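Local coordinates for protein HemO (PDB 1J77) that binds heme and, as a bacterial heme oxygenase, probably opens the porphyrin ring oxidatively with release of iron, at residues S25-N28 and L29-V33; E40-I43 and K44-K47; S50-H53 and K54-H58; F125-A128 and Q129-D132; F183-V186 and V187-T191. All coordinates share one frame; numbering follows the deposited sequence. Where two conformers were deposited one is given.

How the contacts relate
HemO is an almost purely helical chain folded round one heme, and the five contacts follow one another along it without interleaving. Contact 1 closes helix 11-32, which carries the iron ligand H23; contacts 2 and 3 lie in series on helix 39-60, their centres about 16 Å apart; contact 4 ends helix 122-129; contact 5 is on helix 167-192. Contacts 1 and 5, with centres about 11 Å apart, pack side by side and both touch the heme. Contact 1 also meets contact 2, and contact 5 meets contacts 2 and 3, so helices 11-32, 39-60 and 167-192 pack together beside the heme. Contact 4 is peripheral and touches contact 2 through A128 and Y42.

Contact 1: S25-N28 and L29-V33; sequences SVDN and LVMSV. With HEM (protoporphyrin IX containing Fe), chain B.
The proximal wall of the heme pocket is built here from the end of helix 11-32, where V26 and V30, one turn apart, bring CG1 of V26 and CG2 of V30 to 4.2 Å from each other. Each valine turns a methyl to the porphyrin: V26 CG1 lies 3.7 Å from the heme methyl CMC, and V30 CG1 lies 3.8 Å from the vinyl carbon CBB. D27 sits between them in sequence, one turn after the axial ligand H23. Its CG is anti to the backbone N (chi1 174°), which carries the carboxylate to the porphyrin rim, with OD2 3.3 Å from methyl CMB. M31 follows one turn later; its bent chain lays CG 3.7 Å from vinyl CBB, and SD meets the same carbon. Backbone bonds such as V30 N to V26 O, at 2.8 Å, keep this row of side chains in step. At the helix end, N28 O accepts twice from S32, from N and from OG, each at 2.9 Å and from opposite faces of the carbonyl plane. V33 is then the first residue to leave helical geometry. Farther back, S25 OG bonds to V22 O. Apart from the D27 carboxylate, V26, V30 and M31 meet the heme through carbon and sulfur, while the charge of D27 beside the pyrrole may modestly polarise that edge of the macrocycle.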
# COMPACT_ATOMS: atom_id res chain seq x y z
N SER A 25 -0.36 2.57 13.12
CA SER A 25 -1.60 3.36 13.17
C SER A 25 -2.54 3.02 12.00
O SER A 25 -3.78 3.06 12.14
CB SER A 25 -1.31 4.85 13.28
OG SER A 25 -1.00 5.39 12.00
N VAL A 26 -1.94 2.70 10.85
CA VAL A 26 -2.71 2.30 9.68
C VAL A 26 -3.38 0.94 9.85
O VAL A 26 -4.58 0.78 9.63
CB VAL A 26 -1.80 2.35 8.39
CG1 VAL A 26 -2.54 1.66 7.24
CG2 VAL A 26 -1.46 3.77 8.08
N ASP A 27 -2.60 -0.04 10.33
CA ASP A 27 -3.06 -1.38 10.62
C ASP A 27 -4.27 -1.29 11.60
O ASP A 27 -5.33 -1.77 11.30
CB ASP A 27 -1.86 -2.16 11.21
CG ASP A 27 -2.19 -3.59 11.73
OD1 ASP A 27 -3.37 -3.97 11.90
OD2 ASP A 27 -1.22 -4.40 11.91
N ASN A 28 -4.08 -0.55 12.67
CA ASN A 28 -5.14 -0.40 13.67
C ASN A 28 -6.38 0.27 13.09
O ASN A 28 -7.51 -0.14 13.40
CB ASN A 28 -4.63 0.42 14.86
CG ASN A 28 -3.66 -0.33 15.73
OD1 ASN A 28 -3.70 -1.54 15.78
ND2 ASN A 28 -2.80 0.41 16.45
N LEU A 29 -6.17 1.34 12.30
CA LEU A 29 -7.34 2.02 11.76
C LEU A 29 -8.11 1.17 10.75
O LEU A 29 -9.35 1.19 10.71
CB LEU A 29 -6.94 3.36 11.13
CG LEU A 29 -8.05 4.28 10.62
CD1 LEU A 29 -9.10 4.62 11.70
CD2 LEU A 29 -7.43 5.52 10.08
N VAL A 30 -7.39 0.47 9.87
CA VAL A 30 -8.02 -0.41 8.90
C VAL A 30 -8.88 -1.45 9.68
O VAL A 30 -10.05 -1.67 9.39
CB VAL A 30 -6.99 -1.15 8.04
CG1 VAL A 30 -7.63 -2.38 7.31
CG2 VAL A 30 -6.30 -0.15 7.05
N MET A 31 -8.27 -2.08 10.65
CA MET A 31 -9.07 -3.07 11.38
C MET A 31 -10.23 -2.49 12.17
O MET A 31 -11.30 -3.09 12.19
CB MET A 31 -8.17 -3.90 12.24
CG MET A 31 -7.11 -4.67 11.48
SD MET A 31 -7.79 -5.74 10.17
CE MET A 31 -8.73 -6.88 11.13
N SER A 32 -10.09 -1.27 12.68
CA SER A 32 -11.18 -0.69 13.47
C SER A 32 -12.42 -0.44 12.61
O SER A 32 -13.55 -0.42 13.15
CB SER A 32 -10.80 0.64 14.10
OG SER A 32 -9.78 0.51 15.00
N VAL A 33 -12.26 -0.19 11.31
CA VAL A 33 -13.44 0.13 10.49
C VAL A 33 -14.10 -1.14 9.91
O VAL A 33 -15.06 -1.03 9.17
CB VAL A 33 -13.11 1.16 9.35
CG1 VAL A 33 -12.78 2.51 9.98
CG2 VAL A 33 -12.05 0.66 8.43
CHA HEM B . 4.88 -4.81 6.69
CHB HEM B . 0.66 -6.03 8.73
CHC HEM B . -1.58 -2.55 6.15
CHD HEM B . 2.74 -1.02 4.49
C1A HEM B . 3.91 -5.50 7.39
C2A HEM B . 4.11 -6.77 8.12
C3A HEM B . 2.94 -7.08 8.67
C4A HEM B . 1.96 -6.04 8.33
CMA HEM B . 2.65 -8.33 9.53
CAA HEM B . 5.38 -7.66 8.22
CBA HEM B . 5.30 -8.75 7.15
CGA HEM B . 6.57 -9.57 7.07
O1A HEM B . 7.63 -9.09 7.56
O2A HEM B . 6.49 -10.72 6.53
C1B HEM B . -0.33 -5.21 8.21
C2B HEM B . -1.73 -5.30 8.51
C3B HEM B . -2.37 -4.31 7.83
C4B HEM B . -1.36 -3.63 7.02
CMB HEM B . -2.28 -6.39 9.48
CAB HEM B . -3.87 -4.02 7.77
CBB HEM B . -4.65 -4.19 8.82
C1C HEM B . -0.61 -1.88 5.45
C2C HEM B . -0.84 -0.82 4.47
C3C HEM B . 0.36 -0.37 4.07
C4C HEM B . 1.39 -1.17 4.66
CMC HEM B . -2.23 -0.27 4.13
CAC HEM B . 0.67 0.75 3.08
CBC HEM B . -0.26 1.66 2.81
C1D HEM B . 3.67 -1.90 4.95
C2D HEM B . 5.07 -1.76 4.67
C3D HEM B . 5.75 -2.91 5.36
C4D HEM B . 4.67 -3.64 5.98
CMD HEM B . 5.71 -0.65 3.84
CAD HEM B . 7.23 -3.29 5.34
CBD HEM B . 7.90 -3.06 6.66
CGD HEM B . 9.36 -3.39 6.41
O1D HEM B . 10.09 -2.47 5.96
O2D HEM B . 9.79 -4.54 6.71
NA HEM B . 2.60 -5.11 7.54
NB HEM B . -0.13 -4.15 7.33
NC HEM B . 0.74 -2.06 5.51
ND HEM B . 3.43 -3.03 5.75
FE HEM B . 1.69 -3.53 6.62
O HOH W 1 1.43 -4.65 5.04

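Contact 2: E40-I43 and K44-K47; sequences ENYI and KFLK
L46, one turn later in the same helix, leans on the Y42 ring off-centre: its CG stands 4.3 Å from the ring centroid and 30° off the normal, a CH-pi contact. L46 also spreads its methyls along the ring, CD1 lying 3.8 Å from Y42 CE2 and CD2 reaching toward the hydroxyl end. F45 comes obliquely from the same side of the ring plane but nearer the other flank, with F45 CD2 at 4.0 Å from Y42 CE1. A chi1 of -172° at Y42 turns the ring along the following turn, where both residues can touch it. Beyond this contact the ring also stacks with Y133, and its OH is hydrogen-bonded to G138 O. All of this belongs to the first half of helix 39-60, which in the all-helical heme oxygenase fold runs past the heme; F45 faces Y184 of helix 167-192, and its side chain comes within about 6 Å of the heme. Ordinary helical bonds run beneath, L46 N to Y42 O measuring 2.8 Å. On the more polar flank, the extended chain of K44 passes the N41 amide, and in one of its two conformers NZ comes 3.9 Å from E40 OE2, a long and doubtful salt bridge. The N41 amide is anchored elsewhere, through ND2 to Q34 O. K47 lays its extended chain over I43, with CE 3.5 Å from I43 CG2.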
# COMPACT_ATOMS: atom_id res chain seq x y z
N GLU A 40 -20.56 -4.91 1.87
CA GLU A 40 -20.60 -3.46 1.76
C GLU A 40 -19.31 -2.82 2.31
O GLU A 40 -18.68 -1.99 1.67
CB GLU A 40 -21.81 -2.93 2.52
CG GLU A 40 -21.88 -1.42 2.60
CD GLU A 40 -23.01 -0.89 3.47
OE1 GLU A 40 -23.80 -1.69 4.06
OE2 GLU A 40 -23.10 0.36 3.57
N ASN A 41 -18.91 -3.23 3.50
CA ASN A 41 -17.65 -2.72 4.03
C ASN A 41 -16.42 -3.20 3.23
O ASN A 41 -15.42 -2.45 3.15
CB ASN A 41 -17.53 -3.03 5.52
CG ASN A 41 -18.12 -1.94 6.37
OD1 ASN A 41 -19.01 -1.19 5.96
ND2 ASN A 41 -17.55 -1.79 7.57
N TYR A 42 -16.44 -4.40 2.69
CA TYR A 42 -15.29 -4.90 1.90
C TYR A 42 -15.17 -4.04 0.66
O TYR A 42 -14.04 -3.76 0.19
CB TYR A 42 -15.40 -6.38 1.51
CG TYR A 42 -14.15 -6.93 0.88
CD1 TYR A 42 -12.98 -7.07 1.60
CD2 TYR A 42 -14.12 -7.33 -0.47
CE1 TYR A 42 -11.83 -7.60 1.04
CE2 TYR A 42 -13.01 -7.86 -1.02
CZ TYR A 42 -11.86 -7.98 -0.30
OH TYR A 42 -10.72 -8.45 -0.88
N ILE A 43 -16.30 -3.61 0.11
CA ILE A 43 -16.25 -2.76 -1.09
C ILE A 43 -15.63 -1.41 -0.71
O ILE A 43 -14.84 -0.85 -1.48
CB ILE A 43 -17.66 -2.64 -1.74
CG1 ILE A 43 -17.95 -3.92 -2.52
CG2 ILE A 43 -17.72 -1.44 -2.60
CD1 ILE A 43 -19.41 -4.12 -2.93
N LYS A 44 -15.93 -0.91 0.47
CA LYS A 44 -15.30 0.32 0.94
C LYS A 44 -13.79 0.15 1.02
O LYS A 44 -13.02 1.07 0.64
CB LYS A 44 -15.85 0.68 2.31
CG LYS A 44 -17.39 0.43 2.44
CD LYS A 44 -17.90 0.93 3.80
CE LYS A 44 -19.38 0.93 3.91
NZ LYS A 44 -19.78 1.99 4.86
N PHE A 45 -13.36 -1.00 1.46
CA PHE A 45 -11.96 -1.32 1.56
C PHE A 45 -11.35 -1.36 0.17
O PHE A 45 -10.27 -0.86 -0.06
CB PHE A 45 -11.77 -2.64 2.29
CG PHE A 45 -10.37 -3.04 2.40
CD1 PHE A 45 -9.52 -2.30 3.19
CD2 PHE A 45 -9.86 -4.15 1.72
CE1 PHE A 45 -8.20 -2.61 3.26
CE2 PHE A 45 -8.52 -4.48 1.82
CZ PHE A 45 -7.72 -3.73 2.63
N LEU A 46 -12.02 -2.05 -0.75
CA LEU A 46 -11.50 -2.12 -2.11
C LEU A 46 -11.40 -0.72 -2.73
O LEU A 46 -10.46 -0.46 -3.53
CB LEU A 46 -12.42 -3.02 -2.95
CG LEU A 46 -12.34 -4.53 -2.75
CD1 LEU A 46 -13.24 -5.23 -3.76
CD2 LEU A 46 -11.00 -5.14 -2.81
N LYS A 47 -12.36 0.16 -2.47
CA LYS A 47 -12.33 1.54 -2.99
C LYS A 47 -11.08 2.28 -2.47
O LYS A 47 -10.32 2.89 -3.25
CB LYS A 47 -13.65 2.30 -2.75
CG LYS A 47 -14.77 1.78 -3.58
CD LYS A 47 -16.05 2.35 -3.13
CE LYS A 47 -17.20 1.78 -3.98
NZ LYS A 47 -18.49 2.46 -3.61

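Contact 3: S50-H53 and K54-H58; sequences SVFH and KAVDH
S50 and V51 accept regular helical bonds from the amides of K54 and A55, at 2.9 Å for K54 N to S50 O, but the next amide, V56 N, is shared weakly between F52 O and H53 O. This second half of helix 39-60 belongs to the core of the all-helical heme oxygenase fold, and the uneven bonding goes with a backbone phi of -106° at V56. Here F52 and V56 meet obliquely, with F52 CZ 4.4 Å from V56 CG1. Because that CG1 stands anti to the carbonyl carbon (chi1 -64°), the other methyl of V56, CG2, falls between the backbone N and the carbonyl carbon and comes to 3.5 Å from H53 O. F52 serves the heme pocket: its ring touches the heme and meets Y184 edge-to-face. It also covers the neighbouring imidazole, F52 CD2 standing 4.2 Å above the centre of the H53 ring, while H53 ND1 bonds back to Q49 O. A55 rests its CB on F52 O at 3.4 Å and touches F183 of helix 167-192. V56 faces W110 and A114 of helix 104-119, so the two sides of this turn pack on different helices. D57 OD1 makes a salt bridge with K61. Its other oxygen works within the contact: a water donates to H53 O at 2.8 Å and to D57 OD2 at 3.0 Å, bridging carbonyl and carboxylate.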
# COMPACT_ATOMS: atom_id res chain seq x y z
N SER A 50 -8.09 0.91 -4.13
CA SER A 50 -8.03 1.42 -5.53
C SER A 50 -7.37 2.77 -5.65
O SER A 50 -6.51 3.00 -6.54
CB SER A 50 -9.44 1.53 -6.17
OG SER A 50 -9.32 2.00 -7.51
N VAL A 51 -7.71 3.68 -4.77
CA VAL A 51 -7.19 5.02 -4.79
C VAL A 51 -5.71 5.01 -4.48
O VAL A 51 -4.89 5.67 -5.15
CB VAL A 51 -7.93 5.96 -3.80
CG1 VAL A 51 -7.31 7.34 -3.73
CG2 VAL A 51 -9.36 6.06 -4.19
N PHE A 52 -5.34 4.29 -3.43
CA PHE A 52 -3.93 4.23 -3.09
C PHE A 52 -3.09 3.64 -4.23
O PHE A 52 -2.00 4.16 -4.57
CB PHE A 52 -3.69 3.44 -1.79
CG PHE A 52 -2.23 3.40 -1.41
CD1 PHE A 52 -1.61 4.51 -0.85
CD2 PHE A 52 -1.50 2.28 -1.61
CE1 PHE A 52 -0.26 4.47 -0.52
CE2 PHE A 52 -0.15 2.26 -1.27
CZ PHE A 52 0.42 3.34 -0.74
N HIS A 53 -3.53 2.53 -4.78
CA HIS A 53 -2.74 1.89 -5.84
C HIS A 53 -2.77 2.72 -7.13
O HIS A 53 -1.79 2.74 -7.87
CB HIS A 53 -3.20 0.45 -6.03
CG HIS A 53 -2.60 -0.44 -5.00
ND1 HIS A 53 -3.25 -0.86 -3.84
CD2 HIS A 53 -1.33 -0.88 -4.89
CE1 HIS A 53 -2.41 -1.59 -3.13
NE2 HIS A 53 -1.24 -1.61 -3.73
N LYS A 54 -3.83 3.44 -7.41
CA LYS A 54 -3.78 4.37 -8.54
C LYS A 54 -2.71 5.44 -8.33
O LYS A 54 -1.97 5.80 -9.26
CB LYS A 54 -5.16 4.99 -8.78
CG LYS A 54 -5.19 6.12 -9.84
CD LYS A 54 -4.82 5.69 -11.19
CE LYS A 54 -4.76 6.90 -12.17
NZ LYS A 54 -4.79 6.44 -13.58
N ALA A 55 -2.64 5.99 -7.14
CA ALA A 55 -1.73 7.05 -6.78
C ALA A 55 -0.26 6.69 -6.96
O ALA A 55 0.58 7.59 -7.01
CB ALA A 55 -1.97 7.50 -5.34
N VAL A 56 0.05 5.39 -6.95
CA VAL A 56 1.43 5.00 -7.12
C VAL A 56 1.72 4.40 -8.47
O VAL A 56 2.86 4.04 -8.76
CB VAL A 56 1.94 4.06 -6.01
CG1 VAL A 56 1.96 4.74 -4.63
CG2 VAL A 56 1.18 2.72 -6.01
N ASP A 57 0.72 4.35 -9.34
CA ASP A 57 0.81 3.71 -10.64
C ASP A 57 1.92 4.26 -11.52
O ASP A 57 2.62 3.50 -12.14
CB ASP A 57 -0.54 3.75 -11.36
CG ASP A 57 -0.62 2.70 -12.40
OD1 ASP A 57 -0.83 3.03 -13.61
OD2 ASP A 57 -0.41 1.51 -12.08
N HIS A 58 2.03 5.58 -11.53
CA HIS A 58 3.04 6.26 -12.36
C HIS A 58 4.46 6.04 -11.80
O HIS A 58 5.48 6.20 -12.54
CB HIS A 58 2.71 7.75 -12.44
CG HIS A 58 2.93 8.49 -11.15
ND1 HIS A 58 2.18 8.22 -10.01
CD2 HIS A 58 3.85 9.41 -10.78
CE1 HIS A 58 2.61 8.99 -9.02
NE2 HIS A 58 3.64 9.70 -9.45
O HOH W 2 -0.27 0.81 -9.13

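Contact 4: F125-A128 and Q129-D132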
# COMPACT_ATOMS: atom_id res chain seq x y z
N PHE A 125 -5.30 -11.14 3.48
CA PHE A 125 -5.69 -12.22 2.55
C PHE A 125 -6.38 -13.33 3.33
O PHE A 125 -7.40 -13.90 2.91
CB PHE A 125 -4.45 -12.78 1.83
CG PHE A 125 -4.76 -13.67 0.66
CD1 PHE A 125 -5.62 -13.26 -0.34
CD2 PHE A 125 -4.12 -14.89 0.54
CE1 PHE A 125 -5.88 -14.08 -1.42
CE2 PHE A 125 -4.37 -15.72 -0.57
CZ PHE A 125 -5.24 -15.30 -1.53
N LYS A 126 -5.83 -13.67 4.49
CA LYS A 126 -6.47 -14.73 5.31
C LYS A 126 -7.90 -14.34 5.66
O LYS A 126 -8.82 -15.16 5.58
CB LYS A 126 -5.68 -15.03 6.57
CG LYS A 126 -6.45 -15.85 7.60
CD LYS A 126 -5.72 -16.00 8.88
CE LYS A 126 -6.60 -16.79 9.86
NZ LYS A 126 -5.88 -17.64 10.81
N HIS A 127 -8.12 -13.08 6.04
CA HIS A 127 -9.47 -12.71 6.45
C HIS A 127 -10.46 -12.51 5.31
O HIS A 127 -11.67 -12.71 5.48
CB HIS A 127 -9.38 -11.50 7.41
CG HIS A 127 -9.05 -11.91 8.79
ND1 HIS A 127 -7.77 -12.12 9.24
CD2 HIS A 127 -9.87 -12.31 9.79
CE1 HIS A 127 -7.81 -12.58 10.48
NE2 HIS A 127 -9.07 -12.66 10.85
N ALA A 128 -9.96 -12.14 4.14
CA ALA A 128 -10.77 -12.05 2.95
C ALA A 128 -11.32 -13.44 2.55
O ALA A 128 -12.47 -13.56 2.11
CB ALA A 128 -9.93 -11.46 1.79
N GLN A 129 -10.48 -14.46 2.75
CA GLN A 129 -10.83 -15.87 2.47
C GLN A 129 -12.01 -16.38 3.28
O GLN A 129 -12.76 -17.26 2.82
CB GLN A 129 -9.61 -16.78 2.67
CG GLN A 129 -8.63 -16.70 1.53
CD GLN A 129 -7.36 -17.51 1.76
OE1 GLN A 129 -6.43 -17.05 2.43
NE2 GLN A 129 -7.30 -18.71 1.16
N LYS A 130 -12.20 -15.82 4.46
CA LYS A 130 -13.35 -16.22 5.28
C LYS A 130 -14.65 -15.81 4.58
O LYS A 130 -15.71 -16.42 4.80
CB LYS A 130 -13.28 -15.61 6.67
CG LYS A 130 -12.04 -15.99 7.48
CD LYS A 130 -12.31 -15.73 8.98
CE LYS A 130 -11.02 -15.90 9.80
NZ LYS A 130 -11.22 -15.72 11.28
N LEU A 131 -14.55 -14.77 3.75
CA LEU A 131 -15.69 -14.28 2.99
C LEU A 131 -15.84 -15.00 1.65
O LEU A 131 -16.71 -14.64 0.86
CB LEU A 131 -15.55 -12.79 2.72
CG LEU A 131 -15.57 -11.81 3.90
CD1 LEU A 131 -15.44 -10.32 3.46
CD2 LEU A 131 -16.84 -12.00 4.71
N ASP A 132 -14.99 -16.00 1.42
CA ASP A 132 -14.94 -16.77 0.17
C ASP A 132 -14.27 -15.99 -0.94
O ASP A 132 -14.38 -16.35 -2.11
CB ASP A 132 -16.34 -17.22 -0.27
CG ASP A 132 -16.95 -18.24 0.68
OD1 ASP A 132 -18.18 -18.16 0.90
OD2 ASP A 132 -16.29 -19.13 1.25
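A128, whose carbonyl takes the amide of L131 at 2.9 Å (L131 N to A128 O), is the buried residue of this helix end and packs its side chain on A139. With it on the tight side goes the F125 ring, which touches the loop residues A139, L142 and P144. The amide of the exposed Q129, one turn on, lies over this ring from outside: ring and amide are stacked with their planes 28° apart, and Q129 CD stands 4.2 Å above the F125 ring plane, offset toward its rim. Q129 N bonds to F125 O at 3.1 Å, whereas K130 N reaches H127 O only weakly. Helix 122-129 then stops in a Schellman motif, D132 taking a positive phi of 77° while its N bonds to Q129 O at 2.9 Å across a type I turn. The opposite character appears among the solvent-side chains. K130 runs beside H127, pointing the same way, its CE 3.8 Å from H127 CD2 and its NZ equally near H127 NE2; the imidazole is fixed by ND1 to F123 O. K126 is exposed as well, and its NZ stays 5.7 Å from K130 NZ. The helix end is therefore held mainly by main-chain bonds, whereas the two lysines present like charges to solvent, where water probably weakens their mutual effect.

Contact 5: F183-V186 and V187-T191; sequences FYKV and VLRET. With HEM (protoporphyrin IX containing Fe), chain B.
V187 lays its CG2 methyl over one face of the F183 ring, 3.7 Å from the centroid and 22° off the normal, a CH-pi contact between residues one turn apart. Apolar packing continues with Y184, which meets L188 only at 4.4 Å, CE2 to CD1, and gives a ring face to the heme: methyl CMC sits 3.4 Å above the ring plane, offset toward its rim. Among the charged groups, K185 CB lies 3.6 Å above one face of the R189 guanidinium. K185 NZ and R189 NH2 come to 4.1 Å because both make salt bridges to E199 OE1, and a water at the guanidinium edge accepts from R189 NH2 at 2.9 Å and more weakly from K185 NZ. K185 NZ also bonds to S25 OG, and R189 NE to A198 O, tying helix 167-192 to helix 11-32 and to the loop that follows it. A helix with Y184 against the porphyrin and a charged flank holding the segment around E199 thus forms part of the heme pocket of this heme oxygenase fold.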
# COMPACT_ATOMS: atom_id res chain seq x y z
N PHE A 183 -1.53 9.82 3.56
CA PHE A 183 -2.53 9.84 2.50
C PHE A 183 -3.45 8.61 2.57
O PHE A 183 -4.66 8.75 2.43
CB PHE A 183 -1.85 9.95 1.13
CG PHE A 183 -2.82 9.89 -0.04
CD1 PHE A 183 -3.73 10.92 -0.25
CD2 PHE A 183 -2.88 8.79 -0.87
CE1 PHE A 183 -4.58 10.88 -1.28
CE2 PHE A 183 -3.77 8.76 -1.93
CZ PHE A 183 -4.62 9.81 -2.11
N TYR A 184 -2.90 7.43 2.80
CA TYR A 184 -3.73 6.25 2.99
C TYR A 184 -4.81 6.47 4.03
O TYR A 184 -5.97 6.14 3.78
CB TYR A 184 -2.91 5.03 3.34
CG TYR A 184 -3.66 3.71 3.21
CD1 TYR A 184 -3.70 2.98 2.05
CD2 TYR A 184 -4.36 3.18 4.27
CE1 TYR A 184 -4.40 1.79 1.94
CE2 TYR A 184 -5.05 1.99 4.17
CZ TYR A 184 -5.04 1.28 3.04
OH TYR A 184 -5.76 0.13 2.94
N LYS A 185 -4.45 7.07 5.16
CA LYS A 185 -5.46 7.31 6.18
C LYS A 185 -6.44 8.41 5.78
O LYS A 185 -7.61 8.33 6.14
CB LYS A 185 -4.81 7.65 7.51
CG LYS A 185 -3.99 6.50 8.10
CD LYS A 185 -3.58 6.66 9.58
CE LYS A 185 -2.49 7.64 9.76
NZ LYS A 185 -2.16 7.86 11.22
N VAL A 186 -6.01 9.46 5.09
CA VAL A 186 -6.95 10.48 4.60
C VAL A 186 -8.01 9.80 3.73
O VAL A 186 -9.24 10.03 3.92
CB VAL A 186 -6.24 11.58 3.77
CG1 VAL A 186 -7.26 12.41 2.96
CG2 VAL A 186 -5.35 12.44 4.65
N VAL A 187 -7.60 8.95 2.80
CA VAL A 187 -8.53 8.24 1.94
C VAL A 187 -9.47 7.31 2.73
O VAL A 187 -10.68 7.25 2.45
CB VAL A 187 -7.79 7.49 0.80
CG1 VAL A 187 -8.77 6.72 -0.03
CG2 VAL A 187 -6.99 8.48 -0.03
N LEU A 188 -8.91 6.57 3.68
CA LEU A 188 -9.67 5.65 4.49
C LEU A 188 -10.76 6.42 5.21
O LEU A 188 -11.92 6.01 5.19
CB LEU A 188 -8.70 4.94 5.46
CG LEU A 188 -9.30 3.90 6.40
CD1 LEU A 188 -8.18 3.07 7.01
CD2 LEU A 188 -10.20 4.42 7.52
N ARG A 189 -10.39 7.53 5.83
CA ARG A 189 -11.39 8.34 6.56
C ARG A 189 -12.51 8.87 5.66
O ARG A 189 -13.71 8.84 6.01
CB ARG A 189 -10.72 9.47 7.29
CG ARG A 189 -9.75 9.12 8.38
CD ARG A 189 -8.77 10.24 8.69
NE ARG A 189 -7.75 9.91 9.67
CZ ARG A 189 -6.48 10.30 9.63
NH1 ARG A 189 -6.01 11.05 8.62
NH2 ARG A 189 -5.63 9.88 10.55
N GLU A 190 -12.15 9.40 4.53
CA GLU A 190 -13.18 9.94 3.65
C GLU A 190 -14.09 8.82 3.24
O GLU A 190 -15.35 8.95 3.24
CB GLU A 190 -12.52 10.62 2.42
CG GLU A 190 -11.73 11.86 2.79
CD GLU A 190 -11.44 12.77 1.60
OE1 GLU A 190 -12.03 12.49 0.52
OE2 GLU A 190 -10.64 13.72 1.77
N THR A 191 -13.52 7.68 2.92
CA THR A 191 -14.24 6.55 2.42
C THR A 191 -15.19 5.90 3.46
O THR A 191 -16.26 5.53 3.11
CB THR A 191 -13.24 5.57 1.92
OG1 THR A 191 -12.43 6.24 0.94
CG2 THR A 191 -13.88 4.39 1.14
CHA HEM B . 4.88 -4.81 6.69
CHB HEM B . 0.66 -6.03 8.73
CHC HEM B . -1.58 -2.55 6.15
CHD HEM B . 2.74 -1.02 4.49
C1A HEM B . 3.91 -5.50 7.39
C2A HEM B . 4.11 -6.77 8.12
C3A HEM B . 2.94 -7.08 8.67
C4A HEM B . 1.96 -6.04 8.33
CMA HEM B . 2.65 -8.33 9.53
CAA HEM B . 5.38 -7.66 8.22
CBA HEM B . 5.30 -8.75 7.15
CGA HEM B . 6.57 -9.57 7.07
O1A HEM B . 7.63 -9.09 7.56
O2A HEM B . 6.49 -10.72 6.53
C1B HEM B . -0.33 -5.21 8.21
C2B HEM B . -1.73 -5.30 8.51
C3B HEM B . -2.37 -4.31 7.83
C4B HEM B . -1.36 -3.63 7.02
CMB HEM B . -2.28 -6.39 9.48
CAB HEM B . -3.87 -4.02 7.77
CBB HEM B . -4.65 -4.19 8.82
C1C HEM B . -0.61 -1.88 5.45
C2C HEM B . -0.84 -0.82 4.47
C3C HEM B . 0.36 -0.37 4.07
C4C HEM B . 1.39 -1.17 4.66
CMC HEM B . -2.23 -0.27 4.13
CAC HEM B . 0.67 0.75 3.08
CBC HEM B . -0.26 1.66 2.81
C1D HEM B . 3.67 -1.90 4.95
C2D HEM B . 5.07 -1.76 4.67
C3D HEM B . 5.75 -2.91 5.36
C4D HEM B . 4.67 -3.64 5.98
CMD HEM B . 5.71 -0.65 3.84
CAD HEM B . 7.23 -3.29 5.34
CBD HEM B . 7.90 -3.06 6.66
CGD HEM B . 9.36 -3.39 6.41
O1D HEM B . 10.09 -2.47 5.96
O2D HEM B . 9.79 -4.54 6.71
NA HEM B . 2.60 -5.11 7.54
NB HEM B . -0.13 -4.15 7.33
NC HEM B . 0.74 -2.06 5.51
ND HEM B . 3.43 -3.03 5.75
FE HEM B . 1.69 -3.53 6.62
O HOH W 3 -2.99 11.07 10.52
O HOH W 1 1.43 -4.65 5.04